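Lysin (Enterococcus phage IMEEF1, PDB 6IST) probably acts as a phage endolysin that degrades the cell wall of enterococci through a calcium-binding, CHAP-type cysteine peptidase domain. Local coordinates at residues D6-V11 against D35-F40; C29-T33 against G89-I93; F40-R44 against Q55-F61; D76-L82 against G131-R137; T103-Q109 against P121-H127. All coordinates share one frame; numbering follows the deposited sequence.

Contact 1 of 5, residues D6-V11 against D35-F40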
# COMPACT_ATOMS: atom_id res chain seq x y z
N ASP C 6 -6.68 19.15 13.21
CA ASP C 6 -7.44 17.92 13.18
C ASP C 6 -6.93 16.93 14.19
O ASP C 6 -7.71 16.34 14.94
CB ASP C 6 -7.46 17.31 11.77
CG ASP C 6 -8.28 18.16 10.79
OD1 ASP C 6 -9.25 18.76 11.28
OD2 ASP C 6 -7.96 18.27 9.57
N VAL C 7 -5.62 16.75 14.23
CA VAL C 7 -5.05 15.89 15.25
C VAL C 7 -5.34 16.38 16.66
O VAL C 7 -5.78 15.64 17.47
CB VAL C 7 -3.56 15.73 15.06
CG1 VAL C 7 -2.96 14.98 16.21
CG2 VAL C 7 -3.35 14.95 13.79
N LEU C 8 -5.17 17.64 16.91
CA LEU C 8 -5.39 18.11 18.25
C LEU C 8 -6.83 18.05 18.69
O LEU C 8 -7.12 17.76 19.84
CB LEU C 8 -4.88 19.56 18.42
CG LEU C 8 -3.37 19.76 18.16
CD1 LEU C 8 -3.01 21.23 18.18
CD2 LEU C 8 -2.60 18.95 19.19
N SER C 9 -7.74 18.34 17.78
CA SER C 9 -9.17 18.14 18.08
C SER C 9 -9.47 16.70 18.49
O SER C 9 -10.07 16.43 19.49
CB SER C 9 -10.00 18.56 16.90
OG SER C 9 -11.34 18.36 17.24
N TYR C 10 -8.98 15.77 17.70
CA TYR C 10 -9.19 14.36 17.96
C TYR C 10 -8.58 13.92 19.29
O TYR C 10 -9.25 13.32 20.14
CB TYR C 10 -8.63 13.51 16.80
CG TYR C 10 -8.80 12.05 17.05
CD1 TYR C 10 -10.03 11.43 16.90
CD2 TYR C 10 -7.74 11.30 17.47
CE1 TYR C 10 -10.20 10.06 17.18
CE2 TYR C 10 -7.88 9.93 17.73
CZ TYR C 10 -9.10 9.32 17.61
OH TYR C 10 -9.18 7.96 17.90
N VAL C 11 -7.32 14.27 19.49
CA VAL C 11 -6.62 13.94 20.75
C VAL C 11 -7.29 14.55 21.99
O VAL C 11 -7.59 13.82 22.94
CB VAL C 11 -5.14 14.29 20.68
CG1 VAL C 11 -4.44 14.05 21.99
CG2 VAL C 11 -4.51 13.39 19.63
N ASP C 35 -2.93 4.70 17.62
CA ASP C 35 -4.23 5.01 17.09
C ASP C 35 -4.11 6.28 16.27
O ASP C 35 -4.64 6.40 15.16
CB ASP C 35 -5.22 5.16 18.20
CG ASP C 35 -6.64 5.52 17.71
OD1 ASP C 35 -7.29 4.71 17.00
OD2 ASP C 35 -7.10 6.63 18.03
N VAL C 36 -3.60 7.32 16.91
CA VAL C 36 -3.48 8.59 16.21
C VAL C 36 -2.61 8.54 14.95
O VAL C 36 -2.98 9.07 13.87
CB VAL C 36 -2.97 9.67 17.15
CG1 VAL C 36 -2.79 10.99 16.42
CG2 VAL C 36 -3.86 9.77 18.34
N MET C 37 -1.45 7.90 15.02
CA MET C 37 -0.64 7.82 13.88
C MET C 37 -1.34 6.99 12.74
O MET C 37 -1.22 7.38 11.56
CB MET C 37 0.72 7.21 14.22
CG MET C 37 1.79 8.11 14.90
SD MET C 37 2.10 9.73 14.22
CE MET C 37 0.95 10.74 15.21
N GLN C 38 -1.99 5.88 13.06
CA GLN C 38 -2.71 5.09 12.06
C GLN C 38 -3.86 5.89 11.39
O GLN C 38 -3.92 5.97 10.21
CB GLN C 38 -3.28 3.84 12.65
CG GLN C 38 -2.32 2.74 12.89
CD GLN C 38 -3.05 1.42 13.24
OE1 GLN C 38 -2.78 0.38 12.66
NE2 GLN C 38 -4.03 1.51 14.14
N ARG C 39 -4.69 6.56 12.17
CA ARG C 39 -5.83 7.28 11.60
C ARG C 39 -5.40 8.45 10.76
O ARG C 39 -6.03 8.75 9.74
CB ARG C 39 -6.64 7.94 12.69
CG ARG C 39 -7.58 7.05 13.34
CD ARG C 39 -8.41 7.84 14.36
NE ARG C 39 -8.81 6.80 15.25
CZ ARG C 39 -9.78 5.93 15.03
NH1 ARG C 39 -10.61 6.04 13.98
NH2 ARG C 39 -9.97 4.99 15.93
N PHE C 40 -4.39 9.20 11.21
CA PHE C 40 -4.04 10.41 10.50
C PHE C 40 -2.96 10.28 9.45
O PHE C 40 -2.99 10.99 8.42
CB PHE C 40 -3.68 11.49 11.46
CG PHE C 40 -4.89 12.05 12.18
CD1 PHE C 40 -5.61 13.10 11.63
CD2 PHE C 40 -5.26 11.52 13.35
CE1 PHE C 40 -6.76 13.55 12.25
CE2 PHE C 40 -6.39 11.93 13.99
CZ PHE C 40 -7.14 12.95 13.44

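Contact 2 of 5, residues C29-T33 against G89-I93. With CA (calcium ion), chain E.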
# COMPACT_ATOMS: atom_id res chain seq x y z
N CYS C 29 -0.13 3.11 26.95
CA CYS C 29 0.37 4.37 26.35
C CYS C 29 0.59 4.30 24.85
O CYS C 29 0.14 5.21 24.08
CB CYS C 29 1.55 4.87 27.08
SG CYS C 29 3.11 3.96 26.79
N MET C 30 1.20 3.21 24.40
CA MET C 30 1.45 3.08 22.96
C MET C 30 0.16 3.00 22.12
O MET C 30 0.15 3.41 20.95
CB MET C 30 2.41 1.88 22.74
CG MET C 30 3.21 1.79 21.43
SD MET C 30 3.99 3.24 20.71
CE MET C 30 5.09 2.46 19.46
N ASP C 31 -0.93 2.43 22.68
CA ASP C 31 -2.19 2.39 22.03
C ASP C 31 -2.65 3.76 21.52
O ASP C 31 -3.21 3.82 20.47
CB ASP C 31 -3.28 1.79 22.90
CG ASP C 31 -3.12 0.30 23.09
OD1 ASP C 31 -3.20 -0.46 22.09
OD2 ASP C 31 -2.93 -0.13 24.23
N LEU C 32 -2.46 4.82 22.31
CA LEU C 32 -2.89 6.12 21.87
C LEU C 32 -2.08 6.61 20.69
O LEU C 32 -2.63 7.06 19.67
CB LEU C 32 -2.70 7.15 23.00
CG LEU C 32 -3.09 8.59 22.63
CD1 LEU C 32 -4.52 8.55 22.15
CD2 LEU C 32 -2.98 9.47 23.84
N THR C 33 -0.75 6.50 20.81
CA THR C 33 0.14 6.96 19.76
C THR C 33 -0.14 6.17 18.51
O THR C 33 -0.18 6.72 17.41
CB THR C 33 1.62 6.80 20.22
OG1 THR C 33 1.89 7.86 21.19
CG2 THR C 33 2.63 6.92 19.08
N GLY C 89 9.51 2.31 27.98
CA GLY C 89 9.17 3.64 27.52
C GLY C 89 7.80 4.13 27.93
O GLY C 89 7.02 3.48 28.59
N HIS C 90 7.53 5.37 27.54
CA HIS C 90 6.19 5.92 27.63
C HIS C 90 6.03 6.82 26.44
O HIS C 90 7.01 7.28 25.90
CB HIS C 90 6.08 6.70 28.95
CG HIS C 90 4.74 7.30 29.16
ND1 HIS C 90 3.58 6.58 29.25
CD2 HIS C 90 4.39 8.59 29.24
CE1 HIS C 90 2.55 7.40 29.38
NE2 HIS C 90 3.03 8.64 29.37
N THR C 91 4.78 7.15 26.08
CA THR C 91 4.52 8.01 24.95
C THR C 91 3.20 8.67 25.17
O THR C 91 2.49 8.34 26.07
CB THR C 91 4.55 7.21 23.64
OG1 THR C 91 4.43 8.10 22.52
CG2 THR C 91 3.41 6.12 23.57
N GLY C 92 2.97 9.72 24.39
CA GLY C 92 1.68 10.42 24.39
C GLY C 92 1.84 11.54 23.35
O GLY C 92 2.84 11.61 22.62
N ILE C 93 0.83 12.40 23.19
CA ILE C 93 0.87 13.39 22.15
C ILE C 93 0.91 14.79 22.76
O ILE C 93 -0.04 15.13 23.48
CB ILE C 93 -0.36 13.33 21.24
CG1 ILE C 93 -0.58 11.91 20.60
CG2 ILE C 93 -0.26 14.37 20.12
CD1 ILE C 93 0.57 11.38 19.78
CA CA E . -3.93 -2.41 24.24
O HOH W 1 -0.28 7.61 25.50

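Contact 3 of 5, residues F40-R44 against Q55-F61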
# COMPACT_ATOMS: atom_id res chain seq x y z
N PHE C 40 -4.39 9.20 11.21
CA PHE C 40 -4.04 10.41 10.50
C PHE C 40 -2.96 10.28 9.45
O PHE C 40 -2.99 10.99 8.42
CB PHE C 40 -3.68 11.49 11.46
CG PHE C 40 -4.89 12.05 12.18
CD1 PHE C 40 -5.61 13.10 11.63
CD2 PHE C 40 -5.26 11.52 13.35
CE1 PHE C 40 -6.76 13.55 12.25
CE2 PHE C 40 -6.39 11.93 13.99
CZ PHE C 40 -7.14 12.95 13.44
N PHE C 41 -1.99 9.44 9.70
CA PHE C 41 -0.86 9.29 8.79
C PHE C 41 -0.72 7.93 8.12
O PHE C 41 0.18 7.75 7.34
CB PHE C 41 0.40 9.59 9.56
CG PHE C 41 0.50 11.01 9.96
CD1 PHE C 41 0.86 11.94 9.04
CD2 PHE C 41 0.18 11.41 11.26
CE1 PHE C 41 0.98 13.26 9.42
CE2 PHE C 41 0.23 12.73 11.61
CZ PHE C 41 0.57 13.65 10.67
N GLY C 42 -1.57 7.00 8.45
CA GLY C 42 -1.52 5.65 7.85
C GLY C 42 -0.24 4.93 8.30
O GLY C 42 0.18 3.98 7.63
N TRP C 43 0.33 5.34 9.42
CA TRP C 43 1.58 4.73 9.96
C TRP C 43 1.19 3.93 11.21
O TRP C 43 0.60 4.52 12.15
CB TRP C 43 2.56 5.79 10.33
CG TRP C 43 3.81 5.25 11.06
CD1 TRP C 43 4.49 4.11 10.77
CD2 TRP C 43 4.51 5.87 12.10
NE1 TRP C 43 5.53 3.96 11.59
CE2 TRP C 43 5.62 5.07 12.39
CE3 TRP C 43 4.37 7.06 12.79
CZ2 TRP C 43 6.49 5.38 13.39
CZ3 TRP C 43 5.24 7.35 13.79
CH2 TRP C 43 6.30 6.53 14.08
N ARG C 44 1.52 2.64 11.28
CA ARG C 44 1.40 1.86 12.55
C ARG C 44 2.80 1.67 13.17
O ARG C 44 3.59 0.83 12.73
CB ARG C 44 0.71 0.49 12.31
CG ARG C 44 0.58 -0.34 13.55
CD ARG C 44 -0.23 -1.65 13.34
NE ARG C 44 0.73 -2.69 12.91
CZ ARG C 44 0.48 -4.00 12.69
NH1 ARG C 44 1.49 -4.82 12.34
NH2 ARG C 44 -0.73 -4.51 12.89
N GLN C 55 13.14 2.94 15.71
CA GLN C 55 12.53 2.25 14.57
C GLN C 55 12.48 3.20 13.37
O GLN C 55 12.46 4.44 13.50
CB GLN C 55 11.16 1.75 14.90
CG GLN C 55 10.08 2.81 15.02
CD GLN C 55 8.77 2.24 15.57
OE1 GLN C 55 7.83 2.12 14.84
NE2 GLN C 55 8.71 1.91 16.87
N PRO C 56 12.50 2.64 12.15
CA PRO C 56 12.37 3.51 10.97
C PRO C 56 11.04 4.27 10.92
O PRO C 56 9.99 3.83 11.47
CB PRO C 56 12.44 2.52 9.78
CG PRO C 56 12.69 1.18 10.36
CD PRO C 56 12.39 1.21 11.82
N LEU C 57 11.10 5.43 10.25
CA LEU C 57 9.97 6.33 10.19
C LEU C 57 9.55 6.55 8.76
O LEU C 57 10.37 6.54 7.90
CB LEU C 57 10.35 7.67 10.78
CG LEU C 57 10.83 7.59 12.24
CD1 LEU C 57 11.17 8.98 12.70
CD2 LEU C 57 9.82 7.02 13.19
N PRO C 58 8.25 6.78 8.51
CA PRO C 58 7.80 7.04 7.18
C PRO C 58 8.34 8.35 6.64
O PRO C 58 8.78 9.21 7.39
CB PRO C 58 6.25 7.13 7.32
CG PRO C 58 5.95 6.39 8.61
CD PRO C 58 7.12 6.71 9.47
N ALA C 59 8.25 8.49 5.33
CA ALA C 59 8.63 9.73 4.65
C ALA C 59 8.04 10.94 5.30
O ALA C 59 6.85 10.95 5.62
CB ALA C 59 8.18 9.66 3.18
N GLY C 60 8.87 11.98 5.45
CA GLY C 60 8.41 13.25 5.99
C GLY C 60 8.57 13.37 7.52
O GLY C 60 8.62 14.51 8.05
N PHE C 61 8.64 12.25 8.24
CA PHE C 61 8.79 12.27 9.70
C PHE C 61 10.21 12.61 10.15
O PHE C 61 11.19 12.24 9.52
CB PHE C 61 8.39 10.90 10.31
CG PHE C 61 6.91 10.68 10.39
CD1 PHE C 61 6.15 10.48 9.24
CD2 PHE C 61 6.27 10.66 11.62
CE1 PHE C 61 4.78 10.25 9.31
CE2 PHE C 61 4.91 10.48 11.70
CZ PHE C 61 4.16 10.28 10.55
O HOH W 2 7.99 2.21 12.20

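Contact 4 of 5, residues D76-L82 against G131-R137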
# COMPACT_ATOMS: atom_id res chain seq x y z
N ASP C 76 3.55 16.83 18.32
CA ASP C 76 4.73 15.95 18.43
C ASP C 76 4.30 14.70 19.19
O ASP C 76 3.43 14.76 20.06
CB ASP C 76 5.83 16.59 19.22
CG ASP C 76 6.70 17.55 18.39
OD1 ASP C 76 6.57 17.56 17.14
OD2 ASP C 76 7.59 18.19 19.03
N VAL C 77 4.87 13.57 18.81
CA VAL C 77 4.73 12.32 19.57
C VAL C 77 5.91 12.33 20.57
O VAL C 77 7.06 12.41 20.17
CB VAL C 77 4.84 11.09 18.65
CG1 VAL C 77 4.92 9.82 19.50
CG2 VAL C 77 3.71 11.01 17.63
N MET C 78 5.63 12.27 21.87
CA MET C 78 6.59 12.33 22.92
C MET C 78 7.06 10.97 23.21
O MET C 78 6.28 9.98 23.21
CB MET C 78 5.91 12.86 24.17
CG MET C 78 5.34 14.22 24.04
SD MET C 78 6.46 15.53 23.63
CE MET C 78 7.88 15.12 24.71
N ILE C 79 8.31 10.89 23.48
CA ILE C 79 8.99 9.67 23.84
C ILE C 79 9.75 9.82 25.15
O ILE C 79 10.66 10.65 25.26
CB ILE C 79 9.98 9.29 22.72
CG1 ILE C 79 9.39 9.39 21.30
CG2 ILE C 79 10.52 7.88 23.00
CD1 ILE C 79 10.47 9.31 20.26
N TRP C 80 9.43 8.95 26.12
CA TRP C 80 10.18 8.80 27.33
C TRP C 80 11.00 7.58 27.18
O TRP C 80 10.43 6.49 26.87
CB TRP C 80 9.29 8.63 28.47
CG TRP C 80 8.59 9.82 29.02
CD1 TRP C 80 8.93 10.53 30.17
CD2 TRP C 80 7.42 10.48 28.50
NE1 TRP C 80 8.02 11.54 30.38
CE2 TRP C 80 7.12 11.56 29.37
CE3 TRP C 80 6.64 10.30 27.39
CZ2 TRP C 80 6.02 12.41 29.11
CZ3 TRP C 80 5.51 11.11 27.17
CH2 TRP C 80 5.25 12.17 28.03
N GLY C 81 12.30 7.73 27.40
CA GLY C 81 13.20 6.55 27.23
C GLY C 81 14.39 6.46 28.15
O GLY C 81 15.29 5.68 27.86
N LEU C 82 14.45 7.28 29.20
CA LEU C 82 15.63 7.40 30.06
C LEU C 82 15.28 7.02 31.44
O LEU C 82 14.16 7.22 31.88
CB LEU C 82 16.19 8.81 30.08
CG LEU C 82 16.60 9.23 28.65
CD1 LEU C 82 16.93 10.73 28.64
CD2 LEU C 82 17.76 8.42 28.16
N GLY C 131 12.99 11.84 32.43
CA GLY C 131 12.88 10.65 31.55
C GLY C 131 12.65 10.83 30.07
O GLY C 131 12.53 9.83 29.32
N VAL C 132 12.38 12.06 29.64
CA VAL C 132 12.11 12.36 28.22
C VAL C 132 13.31 12.20 27.36
O VAL C 132 14.34 12.73 27.63
CB VAL C 132 11.50 13.76 28.04
CG1 VAL C 132 11.21 14.05 26.56
CG2 VAL C 132 10.21 13.82 28.81
N TRP C 133 13.17 11.41 26.30
CA TRP C 133 14.23 11.21 25.32
C TRP C 133 14.11 12.22 24.22
O TRP C 133 15.07 12.86 23.82
CB TRP C 133 14.09 9.79 24.75
CG TRP C 133 15.13 9.50 23.77
CD1 TRP C 133 16.28 8.94 24.01
CD2 TRP C 133 15.08 9.73 22.34
NE1 TRP C 133 17.01 8.80 22.85
CE2 TRP C 133 16.29 9.33 21.82
CE3 TRP C 133 14.13 10.27 21.49
CZ2 TRP C 133 16.58 9.39 20.43
CZ3 TRP C 133 14.41 10.39 20.15
CH2 TRP C 133 15.63 9.94 19.63
N GLY C 134 12.90 12.39 23.73
CA GLY C 134 12.69 13.27 22.55
C GLY C 134 11.32 13.17 21.92
O GLY C 134 10.33 12.76 22.56
N VAL C 135 11.23 13.52 20.62
CA VAL C 135 10.02 13.61 19.93
C VAL C 135 10.10 12.98 18.57
O VAL C 135 11.22 12.87 18.03
CB VAL C 135 9.54 15.04 19.76
CG1 VAL C 135 9.22 15.62 21.13
CG2 VAL C 135 10.44 15.92 18.90
N ILE C 136 8.97 12.49 18.09
CA ILE C 136 8.76 12.24 16.62
C ILE C 136 7.86 13.33 16.18
O ILE C 136 6.81 13.55 16.79
CB ILE C 136 8.25 10.83 16.35
CG1 ILE C 136 9.38 9.88 16.59
CG2 ILE C 136 7.78 10.69 14.90
CD1 ILE C 136 9.03 8.41 16.68
N ARG C 137 8.32 14.07 15.19
CA ARG C 137 7.55 15.17 14.61
C ARG C 137 6.94 14.73 13.28
O ARG C 137 7.68 14.52 12.30
CB ARG C 137 8.46 16.37 14.46
CG ARG C 137 7.78 17.54 13.82
CD ARG C 137 8.51 18.81 14.23
NE ARG C 137 8.59 18.88 15.70
CZ ARG C 137 9.50 19.59 16.39
NH1 ARG C 137 10.40 20.33 15.75
NH2 ARG C 137 9.50 19.58 17.71

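Contact 5 of 5, residues T103-Q109 against P121-H127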
# COMPACT_ATOMS: atom_id res chain seq x y z
N THR C 103 8.46 22.70 31.25
CA THR C 103 7.30 21.81 31.25
C THR C 103 6.62 21.79 29.90
O THR C 103 6.95 22.57 28.97
CB THR C 103 6.28 22.19 32.35
OG1 THR C 103 5.68 23.45 32.03
CG2 THR C 103 6.95 22.29 33.73
N PHE C 104 5.72 20.82 29.75
CA PHE C 104 4.89 20.71 28.59
C PHE C 104 3.59 19.96 28.92
O PHE C 104 3.46 19.33 29.98
CB PHE C 104 5.69 20.02 27.45
CG PHE C 104 6.03 18.56 27.71
CD1 PHE C 104 7.22 18.21 28.34
CD2 PHE C 104 5.21 17.59 27.29
CE1 PHE C 104 7.55 16.91 28.61
CE2 PHE C 104 5.50 16.26 27.57
CZ PHE C 104 6.69 15.93 28.18
N VAL C 105 2.63 20.05 28.02
CA VAL C 105 1.40 19.33 28.13
C VAL C 105 1.24 18.28 27.03
O VAL C 105 1.37 18.58 25.89
CB VAL C 105 0.22 20.30 28.11
CG1 VAL C 105 -1.09 19.58 28.12
CG2 VAL C 105 0.30 21.25 29.30
N SER C 106 0.95 17.05 27.40
CA SER C 106 0.62 16.00 26.48
C SER C 106 -0.63 15.20 26.96
O SER C 106 -0.97 15.20 28.16
CB SER C 106 1.87 15.10 26.17
OG SER C 106 2.24 14.35 27.32
N VAL C 107 -1.34 14.54 26.04
CA VAL C 107 -2.44 13.64 26.36
C VAL C 107 -1.86 12.25 26.23
O VAL C 107 -1.21 11.94 25.21
CB VAL C 107 -3.58 13.81 25.40
CG1 VAL C 107 -4.54 12.68 25.47
CG2 VAL C 107 -4.23 15.12 25.70
N ASP C 108 -1.92 11.53 27.32
CA ASP C 108 -1.25 10.23 27.44
C ASP C 108 -2.26 9.26 28.04
O ASP C 108 -3.09 9.64 28.87
CB ASP C 108 -0.09 10.19 28.44
CG ASP C 108 0.97 11.31 28.34
OD1 ASP C 108 1.06 12.11 27.40
OD2 ASP C 108 1.88 11.21 29.22
N GLN C 109 -2.17 7.97 27.65
CA GLN C 109 -2.82 6.89 28.39
C GLN C 109 -1.90 6.24 29.30
O GLN C 109 -0.69 6.19 29.04
CB GLN C 109 -3.40 5.84 27.44
CG GLN C 109 -4.53 6.39 26.63
CD GLN C 109 -5.21 5.44 25.69
OE1 GLN C 109 -6.34 5.72 25.30
NE2 GLN C 109 -4.54 4.37 25.25
N PRO C 121 -7.43 5.51 31.10
CA PRO C 121 -7.89 6.46 30.10
C PRO C 121 -6.92 7.60 29.79
O PRO C 121 -6.06 7.95 30.58
CB PRO C 121 -9.19 7.05 30.73
CG PRO C 121 -9.51 6.20 31.85
CD PRO C 121 -8.30 5.48 32.29
N ALA C 122 -7.13 8.19 28.63
CA ALA C 122 -6.35 9.30 28.17
C ALA C 122 -6.60 10.47 29.12
O ALA C 122 -7.77 10.74 29.53
CB ALA C 122 -6.72 9.67 26.77
N ALA C 123 -5.53 11.16 29.45
CA ALA C 123 -5.63 12.35 30.28
C ALA C 123 -4.69 13.38 29.78
O ALA C 123 -3.62 13.08 29.22
CB ALA C 123 -5.31 12.00 31.71
N ALA C 124 -5.00 14.64 30.03
CA ALA C 124 -4.12 15.71 29.68
C ALA C 124 -3.23 15.99 30.89
O ALA C 124 -3.72 16.28 31.95
CB ALA C 124 -4.89 16.97 29.24
N ILE C 125 -1.92 15.80 30.71
CA ILE C 125 -0.92 15.82 31.75
C ILE C 125 0.08 17.00 31.57
O ILE C 125 0.69 17.17 30.49
CB ILE C 125 -0.04 14.56 31.68
CG1 ILE C 125 -0.88 13.26 31.53
CG2 ILE C 125 0.87 14.53 32.92
CD1 ILE C 125 -1.82 13.09 32.66
N HIS C 126 0.30 17.78 32.63
CA HIS C 126 1.35 18.78 32.67
C HIS C 126 2.61 18.10 33.14
O HIS C 126 2.76 17.83 34.32
CB HIS C 126 0.93 19.90 33.63
CG HIS C 126 1.83 21.13 33.62
ND1 HIS C 126 1.71 22.13 34.57
CD2 HIS C 126 2.81 21.54 32.78
CE1 HIS C 126 2.60 23.08 34.34
NE2 HIS C 126 3.29 22.75 33.26
N HIS C 127 3.50 17.78 32.20
CA HIS C 127 4.75 17.06 32.52
C HIS C 127 5.96 17.97 32.71
O HIS C 127 6.02 19.07 32.19
CB HIS C 127 5.12 16.19 31.32
CG HIS C 127 4.27 14.96 31.16
ND1 HIS C 127 4.41 13.86 31.96
CD2 HIS C 127 3.35 14.62 30.22
CE1 HIS C 127 3.67 12.86 31.48
NE2 HIS C 127 2.96 13.32 30.47
O HOH W 3 -3.17 8.72 31.69

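Contact 1 of 5, residues D6-V11 against D35-F40
With CG anti to the backbone N (chi1 179°), Tyr-10 sends its phenol off helix 4-13 to helix 29-41, and the same torsion in Asp-35 (chi1 179°) brings a carboxylate out to meet it. The hydroxyl Tyr-10 OH donates to Asp-35 OD2 in a very short hydrogen bond of 2.5 Å, with that oxygen near the plane of the phenol ring, at its edge. Arg-39, one turn further along the same helix as Asp-35, also binds the carboxylate: its NH2 makes a salt bridge to Asp-35 OD1 of 2.9 Å on the syn lone pair, while NE adds weak bonds to both oxygens. The arginine also passes close to the phenol, with Arg-39 NE 2.9 Å from Tyr-10 OH.

Apolar groups fill the rest of the interface. The methyl Val-7 CG2 sits over one face of the Phe-40 ring, 3.7 Å from its centroid, in a CH-pi contact. Tyr-10 CB meets the edge of the same ring, 3.7 Å from Phe-40 CZ, and the two aromatic rings are set obliquely. Val-36 divides its branches, CG1 facing Val-7 and CG2 facing Val-11 and the rim of the phenol. Val-7, Val-11 and Val-36 are buried, whereas Arg-39 is exposed.

Tyr-10 thus lies as a knob in the hole formed by Asp-35, Val-36, Arg-39 and Phe-40. The axes of the two short segments come within 11.3 Å: an obliquely antiparallel helix pair (136°) with one knob-into-hole contact, sealed at one side by a polar cluster, within the peptidase domain.

Contact 2 of 5, residues C29-T33 against G89-I93
Cys-29, near the N-terminal end of a helix, faces His-90 on a strand, the papain-like arrangement of CHAP domains and consistent with a Cys-His-Asp triad. Cys-29 places SG between its backbone N and carbonyl carbon (chi1 74°), a crowded position that holds the sulfur 3.6 Å from His-90 ND1. The sulfur approaches the imidazole obliquely, and Cys-29 CB comes closer still, 3.4 Å from His-90 ND1. On the other side of the ring, His-90 NE2 is hydrogen-bonded to Asp-108, the presumed third member.

Further along, Thr-33 OG1 donates to Thr-91 OG1 at 2.9 Å. Thr-91 OG1 is also hydrogen-bonded to the carbonyl of Met-78 on the neighbouring strand, so a hydroxyl chain links helix and sheet. A water joins the two backbones as well, donating 2.8 Å to Cys-29 O and 2.9 Å to Thr-91 O.

On the side of the helix turned from the strand, Asp-31 OD2 binds the calcium ion at 2.5 Å. Asp-20 and Asp-22 complete the site with carboxylate oxygens, Trp-24 and Gly-26 with carbonyls; the ligand spacing resembles that of an EF-hand loop. The helix therefore bears the probable nucleophile and a metal ligand only two residues apart, which ties the calcium loop directly to the helix of the presumed active site.

The methyl of Thr-91 packs against the first turn: its CG2 lies 3.4 Å from Cys-29 O, with Met-30 SD beside it at 4.1 Å from the same Thr-91 CG2.

Contact 3 of 5, residues F40-R44 against Q55-F61
One water molecule is gripped by three groups and joins Trp-43 to Gln-55 and Pro-56. It accepts from Trp-43 NE1 at 3.1 Å, lying in the plane of the indole, and donates to Gln-55 OE1 at 2.6 Å and to Pro-56 O at 2.7 Å. The other end of the amide, Gln-55 NE2, is held by the carbonyls of Tyr-46 and Ala-51, which fixes how the glutamine is turned.

Trp-43, with CG anti to its N (chi1 173°), lays its indole against the loop. Pro-58 covers one face, its CG 3.5 Å from the centroid of the five-membered ring in a CH-pi contact and its CD above the middle of the indole. Leu-57 CD2 reaches the benzo end, 3.7 Å from Trp-43 CH2. Phe-61 also meets that end, obliquely, and points its edge at the face of Phe-41 in a T-shaped pair with centroids 5.3 Å apart. The type II turn from Pro-58 to Phe-61 puts both residues against the tryptophan.

The contact joins the end of helix 29-41 to the loop leading into strand 62-65. Aromatic and CH-pi contacts carry it, and the water supplies the buried indole N-H with an acceptor.

Contact 4 of 5, residues D76-L82 against G131-R137
Asp-76 and Arg-137 meet almost flat, their carboxylate and guanidinium planes only 7° apart. The arginine grips side-on: NE donates to Asp-76 OD1 at 2.8 Å and NH2 to Asp-76 OD2 at 2.7 Å, both on syn lone pairs and nearly straight. A bend at chi3 (-54°) swings the guanidinium back across the strand pair to the aspartate.

Met-78 and Val-135 lie side by side on one face of the sheet, pointing the same way, with SD against CG1. On the opposite face Ile-79 and Ile-136 meet at a slant, CD1 against CG1, and Ile-79 CD1 approaches Trp-133 CE3 at 4.0 Å, while Leu-82 CD2 comes to the edge of that indole. The Trp-80 ring is approached over one face by Val-132 CG2, which lies 3.8 Å from the centroid of the five-membered ring.

A classic beta bulge shifts the register by one residue, Trp-133 and Gly-134 both facing Ile-79. Ile-79 O accepts from both of their amides, at 2.8 Å from Trp-133 N and 3.2 Å from Gly-134 N. At the end of the pair Gly-131 O likewise takes the amides of Gly-81 and Leu-82.

In the six-stranded antiparallel sheet, strand 132-137 runs between 77-80 and 62-65, where Trp-133 forms a cation-pi contact with Arg-65. Strand 77-80 has 90-94 on its other side, and the Trp-80 ring meets those of His-90 and His-127.

Contact 5 of 5, residues T103-Q109 against P121-H127
Asp-108 and His-127 make the unusual feature of this strand pair: a buried histidine-carboxylate hydrogen bond in which His-127 NE2 donates to Asp-108 OD2 at 2.7 Å. The bond is bent (143°) and arrives 39° out of the carboxylate plane, although the oxygen stays close to the plane of the imidazole. Ile-125 CG2 sits over the centre of one imidazole face, 3.4 Å above the His-127 ring plane. Asp-108 OD2 also takes His-90 NE2, so one oxygen serves two histidines. The other oxygen, Asp-108 OD1, accepts from Ser-106 OG at 2.5 Å, and these bonds together fix the rotation of the carboxylate, probably the acidic member of a catalytic triad.

Phe-104 sets its CG between the backbone N and carbonyl carbon (chi1 67°), which turns its ring over the neighbouring strand. His-127 CB lies above one face, 3.8 Å from the ring centroid, while the phenyl and imidazole barely overlap. On the opposite face of the sheet, His-126 NE2 donates to Thr-103 OG1 at 2.8 Å, in the plane of its ring; that hydroxyl is also bonded to Asp-101. Val-107 packs on Ala-124 and Ala-122 there.

Six backbone hydrogen bonds hold the antiparallel ladder. Strand 123-128 is the outermost strand of the sheet within this chain; 103-108 lies between it and 90-94. Val-107 and Gln-109 rest on Leu-32 of helix 29-41, while Ser-106 and Asp-108 touch Trp-80 of strand 77-80.

Contacts 2, 4 and 5 meet around the presumed active site. Contact 2 supplies Cys-29 and His-90, contact 5 Asp-108; the centres of contacts 2 and 5 are about 10 Å apart, and His-90 NE2 lies 2.8 Å from Asp-108 OD2. Contact 4 lines the site through Trp-80, whose CH2 is 3.7 Å from Asp-108 OD2. Asp-31 of contact 2 binds the calcium ion, and the side chains of Gln-109 (contact 5) and Asp-35 (contact 1) lie about 7 and 10 Å from it. Contacts 1, 2 and 3 share helix 29-41; contact 1 fastens it to helix 4-13, whose Val-11 CG1 lies 3.5 Å from Val-107 CB. Contact 3 extends the apolar interior toward Ile-136.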